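Local coordinates for type IV pilus biogenesis protein PilB (Streptococcus sanguinis, PDB 7B7P), which is a bimodular minor type IV pilin with a direct role in adhesion, probably through its von Willebrand factor A-like module and metal-ion-dependent adhesion site, at residues Q159-S171 and L206-S220. Residues are numbered along the deposited sequence; the frame is centred on the assembly and turned at random.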
loop_
_atom_site.group_PDB
_atom_site.type_symbol
_atom_site.label_atom_id
_atom_site.label_comp_id
_atom_site.label_asym_id
_atom_site.label_seq_id
_atom_site.Cartn_x
_atom_site.Cartn_y
_atom_site.Cartn_z
ATOM N N GLN A 159 12.256 -2.351 11.814
ATOM C CA GLN A 159 10.909 -2.155 11.305
ATOM C C GLN A 159 10.184 -3.502 11.201
ATOM O O GLN A 159 10.715 -4.565 11.546
ATOM C CB GLN A 159 10.946 -1.431 9.958
ATOM C CG GLN A 159 11.418 -2.298 8.778
ATOM C CD GLN A 159 12.247 -1.523 7.756
ATOM O OE1 GLN A 159 13.008 -0.623 8.116
ATOM N NE2 GLN A 159 12.107 -1.877 6.476
ATOM N N MET A 160 8.946 -3.452 10.717
ATOM C CA MET A 160 8.145 -4.648 10.545
ATOM C C MET A 160 8.596 -5.419 9.306
ATOM O O MET A 160 9.323 -4.908 8.444
ATOM C CB MET A 160 6.673 -4.271 10.459
ATOM C CG MET A 160 6.108 -3.761 11.776
ATOM S SD MET A 160 6.998 -4.302 13.265
ATOM C CE MET A 160 8.181 -2.969 13.516
ATOM N N ASN A 161 8.186 -6.681 9.237
ATOM C CA ASN A 161 8.418 -7.474 8.042
ATOM C C ASN A 161 7.260 -7.287 7.070
ATOM O O ASN A 161 6.121 -7.027 7.469
ATOM C CB ASN A 161 8.599 -8.951 8.392
ATOM C CG ASN A 161 9.581 -9.152 9.527
ATOM O OD1 ASN A 161 10.776 -8.907 9.368
ATOM N ND2 ASN A 161 9.081 -9.586 10.685
ATOM N N ILE A 162 7.572 -7.399 5.782
ATOM C CA ILE A 162 6.603 -7.175 4.719
ATOM C C ILE A 162 6.688 -8.330 3.732
ATOM O O ILE A 162 7.777 -8.670 3.256
ATOM C CB ILE A 162 6.857 -5.839 3.994
ATOM C CG1 ILE A 162 6.559 -4.654 4.918
ATOM C CG2 ILE A 162 6.050 -5.773 2.714
ATOM C CD1 ILE A 162 7.055 -3.306 4.365
ATOM N N ALA A 163 5.542 -8.916 3.409
ATOM C CA ALA A 163 5.465 -9.940 2.383
ATOM C C ALA A 163 4.640 -9.424 1.214
ATOM O O ALA A 163 3.620 -8.761 1.409
ATOM C CB ALA A 163 4.856 -11.226 2.928
ATOM N N VAL A 164 5.103 -9.715 0.004
ATOM C CA VAL A 164 4.447 -9.278 -1.214
ATOM C C VAL A 164 4.316 -10.492 -2.110
ATOM O O VAL A 164 5.319 -11.116 -2.464
ATOM C CB VAL A 164 5.224 -8.164 -1.936
ATOM C CG1 VAL A 164 4.489 -7.762 -3.207
ATOM C CG2 VAL A 164 5.431 -6.958 -1.020
ATOM N N SER A 165 3.093 -10.846 -2.462
ATOM C CA SER A 165 2.883 -11.925 -3.414
ATOM C C SER A 165 2.551 -11.318 -4.765
ATOM O O SER A 165 1.557 -10.589 -4.897
ATOM C CB SER A 165 1.778 -12.885 -2.968
ATOM O OG SER A 165 1.736 -13.972 -3.883
ATOM N N PHE A 166 3.398 -11.603 -5.751
ATOM C CA PHE A 166 3.162 -11.225 -7.131
ATOM C C PHE A 166 2.373 -12.315 -7.818
ATOM O O PHE A 166 2.766 -13.484 -7.775
ATOM C CB PHE A 166 4.484 -11.009 -7.870
ATOM C CG PHE A 166 5.162 -9.728 -7.502
ATOM C CD1 PHE A 166 4.738 -8.523 -8.049
ATOM C CD2 PHE A 166 6.202 -9.724 -6.592
ATOM C CE1 PHE A 166 5.356 -7.324 -7.691
ATOM C CE2 PHE A 166 6.829 -8.540 -6.241
ATOM C CZ PHE A 166 6.404 -7.339 -6.782
ATOM N N VAL A 167 1.297 -11.927 -8.497
ATOM C CA VAL A 167 0.360 -12.867 -9.093
ATOM C C VAL A 167 0.130 -12.418 -10.526
ATOM O O VAL A 167 -0.619 -11.465 -10.775
ATOM C CB VAL A 167 -0.952 -12.957 -8.305
ATOM C CG1 VAL A 167 -1.962 -13.842 -9.024
ATOM C CG2 VAL A 167 -0.661 -13.487 -6.924
ATOM N N PHE A 168 0.763 -13.112 -11.475
ATOM C CA PHE A 168 0.913 -12.619 -12.836
ATOM C C PHE A 168 0.145 -13.487 -13.822
ATOM O O PHE A 168 0.339 -14.702 -13.873
ATOM C CB PHE A 168 2.392 -12.561 -13.236
ATOM C CG PHE A 168 3.182 -11.451 -12.573
ATOM C CD1 PHE A 168 2.564 -10.460 -11.833
ATOM C CD2 PHE A 168 4.562 -11.400 -12.725
ATOM C CE1 PHE A 168 3.303 -9.446 -11.237
ATOM C CE2 PHE A 168 5.302 -10.402 -12.142
ATOM C CZ PHE A 168 4.680 -9.418 -11.401
ATOM N N ASP A 169 -0.703 -12.843 -14.620
ATOM C CA ASP A 169 -1.376 -13.484 -15.734
ATOM C C ASP A 169 -0.335 -14.020 -16.724
ATOM O O ASP A 169 0.553 -13.286 -17.170
ATOM C CB ASP A 169 -2.308 -12.446 -16.378
ATOM C CG ASP A 169 -3.223 -13.008 -17.464
ATOM O OD1 ASP A 169 -2.884 -13.976 -18.175
ATOM O OD2 ASP A 169 -4.304 -12.411 -17.660
ATOM N N THR A 170 -0.420 -15.318 -17.030
ATOM C CA THR A 170 0.450 -15.972 -18.003
ATOM C C THR A 170 -0.361 -16.603 -19.123
ATOM O O THR A 170 0.066 -17.589 -19.721
ATOM C CB THR A 170 1.361 -17.033 -17.358
ATOM O OG1 THR A 170 0.589 -18.156 -16.898
ATOM C CG2 THR A 170 2.175 -16.478 -16.199
ATOM N N SER A 171 -1.514 -16.026 -19.451
ATOM C CA SER A 171 -2.312 -16.560 -20.545
ATOM C C SER A 171 -1.606 -16.366 -21.904
ATOM O O SER A 171 -0.613 -15.644 -22.035
ATOM C CB SER A 171 -3.694 -15.911 -20.557
ATOM O OG SER A 171 -3.618 -14.542 -20.876
ATOM N N LEU A 206 11.790 -2.527 -4.510
ATOM C CA LEU A 206 11.290 -3.014 -3.222
ATOM C C LEU A 206 12.435 -3.310 -2.259
ATOM O O LEU A 206 12.311 -3.068 -1.051
ATOM C CB LEU A 206 10.440 -4.270 -3.410
ATOM C CG LEU A 206 9.016 -4.129 -3.954
ATOM C CD1 LEU A 206 8.387 -5.501 -4.020
ATOM C CD2 LEU A 206 8.176 -3.184 -3.122
ATOM N N ALA A 207 13.554 -3.836 -2.777
ATOM C CA ALA A 207 14.708 -4.154 -1.937
ATOM C C ALA A 207 15.084 -2.996 -1.017
ATOM O O ALA A 207 15.383 -3.204 0.166
ATOM C CB ALA A 207 15.899 -4.548 -2.814
ATOM N N GLU A 208 15.007 -1.762 -1.523
ATOM C CA GLU A 208 15.464 -0.599 -0.763
ATOM C C GLU A 208 14.696 -0.424 0.542
ATOM O O GLU A 208 15.260 0.039 1.541
ATOM C CB GLU A 208 15.342 0.654 -1.622
ATOM C CG GLU A 208 16.320 0.705 -2.770
ATOM C CD GLU A 208 16.018 1.849 -3.712
ATOM O OE1 GLU A 208 16.567 1.852 -4.840
ATOM O OE2 GLU A 208 15.221 2.740 -3.322
ATOM N N ILE A 209 13.409 -0.778 0.558
ATOM C CA ILE A 209 12.636 -0.687 1.794
ATOM C C ILE A 209 13.264 -1.532 2.900
ATOM O O ILE A 209 13.172 -1.184 4.086
ATOM C CB ILE A 209 11.171 -1.099 1.539
ATOM C CG1 ILE A 209 10.639 -0.443 0.259
ATOM C CG2 ILE A 209 10.298 -0.724 2.717
ATOM C CD1 ILE A 209 9.142 -0.577 0.074
ATOM N N GLY A 210 13.915 -2.644 2.541
ATOM C CA GLY A 210 14.424 -3.592 3.521
ATOM C C GLY A 210 13.349 -4.371 4.262
ATOM O O GLY A 210 12.222 -3.890 4.416
ATOM N N ASN A 211 13.685 -5.581 4.720
ATOM C CA ASN A 211 12.798 -6.379 5.571
ATOM C C ASN A 211 11.521 -6.767 4.822
ATOM O O ASN A 211 10.399 -6.646 5.327
ATOM C CB ASN A 211 12.477 -5.638 6.871
ATOM C CG ASN A 211 12.928 -6.397 8.090
ATOM O OD1 ASN A 211 13.597 -7.433 7.982
ATOM N ND2 ASN A 211 12.561 -5.895 9.266
ATOM N N ILE A 212 11.709 -7.266 3.608
ATOM C CA ILE A 212 10.626 -7.368 2.648
ATOM C C ILE A 212 10.877 -8.605 1.799
ATOM O O ILE A 212 11.913 -8.709 1.134
ATOM C CB ILE A 212 10.520 -6.094 1.788
ATOM C CG1 ILE A 212 9.541 -6.260 0.628
ATOM C CG2 ILE A 212 11.895 -5.622 1.325
ATOM C CD1 ILE A 212 8.983 -4.911 0.164
ATOM N N SER A 213 9.956 -9.562 1.862
ATOM C CA SER A 213 10.088 -10.787 1.090
ATOM C C SER A 213 8.961 -10.911 0.072
ATOM O O SER A 213 7.888 -10.322 0.212
ATOM C CB SER A 213 10.140 -12.024 2.000
ATOM O OG SER A 213 9.328 -11.843 3.131
ATOM N N VAL A 214 9.241 -11.670 -0.978
ATOM C CA VAL A 214 8.370 -11.767 -2.134
ATOM C C VAL A 214 8.317 -13.224 -2.582
ATOM O O VAL A 214 9.244 -14.002 -2.340
ATOM C CB VAL A 214 8.867 -10.849 -3.282
ATOM C CG1 VAL A 214 9.195 -9.445 -2.770
ATOM C CG2 VAL A 214 10.100 -11.437 -3.933
ATOM N N ASN A 215 7.209 -13.601 -3.222
ATOM C CA ASN A 215 7.141 -14.843 -3.983
ATOM C C ASN A 215 6.421 -14.538 -5.286
ATOM O O ASN A 215 5.939 -13.422 -5.503
ATOM C CB ASN A 215 6.467 -15.983 -3.198
ATOM C CG ASN A 215 4.953 -15.821 -3.088
ATOM O OD1 ASN A 215 4.427 -14.709 -3.230
ATOM N ND2 ASN A 215 4.239 -16.940 -2.847
ATOM N N LEU A 216 6.327 -15.533 -6.155
ATOM C CA LEU A 216 5.817 -15.328 -7.499
ATOM C C LEU A 216 4.788 -16.402 -7.818
ATOM O O LEU A 216 5.098 -17.597 -7.750
ATOM C CB LEU A 216 6.964 -15.351 -8.517
ATOM C CG LEU A 216 6.542 -14.946 -9.932
ATOM C CD1 LEU A 216 5.878 -13.558 -9.926
ATOM C CD2 LEU A 216 7.725 -14.998 -10.914
ATOM N N VAL A 217 3.574 -15.977 -8.172
ATOM C CA VAL A 217 2.503 -16.861 -8.616
ATOM C C VAL A 217 2.178 -16.514 -10.062
ATOM O O VAL A 217 2.001 -15.337 -10.404
ATOM C CB VAL A 217 1.240 -16.732 -7.736
ATOM C CG1 VAL A 217 0.043 -17.508 -8.349
ATOM C CG2 VAL A 217 1.509 -17.182 -6.309
ATOM N N GLY A 218 2.095 -17.530 -10.904
ATOM C CA GLY A 218 1.583 -17.375 -12.247
ATOM C C GLY A 218 0.183 -17.959 -12.318
ATOM O O GLY A 218 -0.174 -18.846 -11.553
ATOM N N PHE A 219 -0.617 -17.457 -13.244
ATOM C CA PHE A 219 -1.927 -18.049 -13.436
ATOM C C PHE A 219 -2.320 -17.863 -14.881
ATOM O O PHE A 219 -2.007 -16.843 -15.499
ATOM C CB PHE A 219 -3.007 -17.446 -12.504
ATOM C CG PHE A 219 -3.445 -16.043 -12.882
ATOM C CD1 PHE A 219 -4.499 -15.845 -13.761
ATOM C CD2 PHE A 219 -2.810 -14.927 -12.328
ATOM C CE1 PHE A 219 -4.905 -14.566 -14.113
ATOM C CE2 PHE A 219 -3.214 -13.635 -12.657
ATOM C CZ PHE A 219 -4.263 -13.455 -13.549
ATOM N N SER A 220 -2.994 -18.867 -15.411
ATOM C CA SER A 220 -3.667 -18.734 -16.681
ATOM C C SER A 220 -4.935 -19.560 -16.591
ATOM O O SER A 220 -5.879 -19.168 -15.897
ATOM C CB SER A 220 -2.768 -19.179 -17.838
ATOM O OG SER A 220 -2.338 -20.516 -17.658
#
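A chi1 of 73° stands the Phe219 ring between its own backbone N and carbonyl carbon and turns it over Asp169; separately, the Asp169 carboxylate swings anti to its N (chi1 -173°). The ring lies with one face against Asp169 CA, a CH-pi contact 3.8 Å from CA to the ring centroid, and Val167 CG1 packs obliquely on Phe219 CD2. The two strands, 162-169 and 212-219, are parallel neighbours in the central sheet of the von Willebrand factor A-like domain, joined through helix 191-209 in a beta-alpha-beta crossover. Their backbone ladder runs from Ile162 N to Asn211 O through to Thr170 N on Phe219 O.

On the sheet face carrying Ile162, Val164, Phe166 and Phe168, helix 191-209 folds back: Leu206 CD1 comes to the rim of the Phe166 ring, 3.9 Å from CZ. Leu216 CD1 touches both Phe166 CB, at 3.6 Å, and Phe168 CD2. The face bearing Ser165 has a buried polar pair, Ser165 OG donating to Asn215 OD1 at 2.9 Å; Asn215 ND2 is bound in turn by Ser268 OG and Gln228 O. At the start of the strands Gln159 NE2 gives a hydrogen bond to Ile209 O, 2.7 Å long and in the Gln159 amide plane, though tilted 33° from the Ile209 carbonyl plane.

At the far end Asp169, Ser171 and Ser173 form the DxSxS motif of the MIDAS; Ser173 and Asp284 are magnesium ligands, and Ser171 lies beside the bound ion. There an Asx turn sets the loop: Asp169 OD1 accepts both Ser171 N, at 2.8 Å, and Ser171 OG, at 2.9 Å.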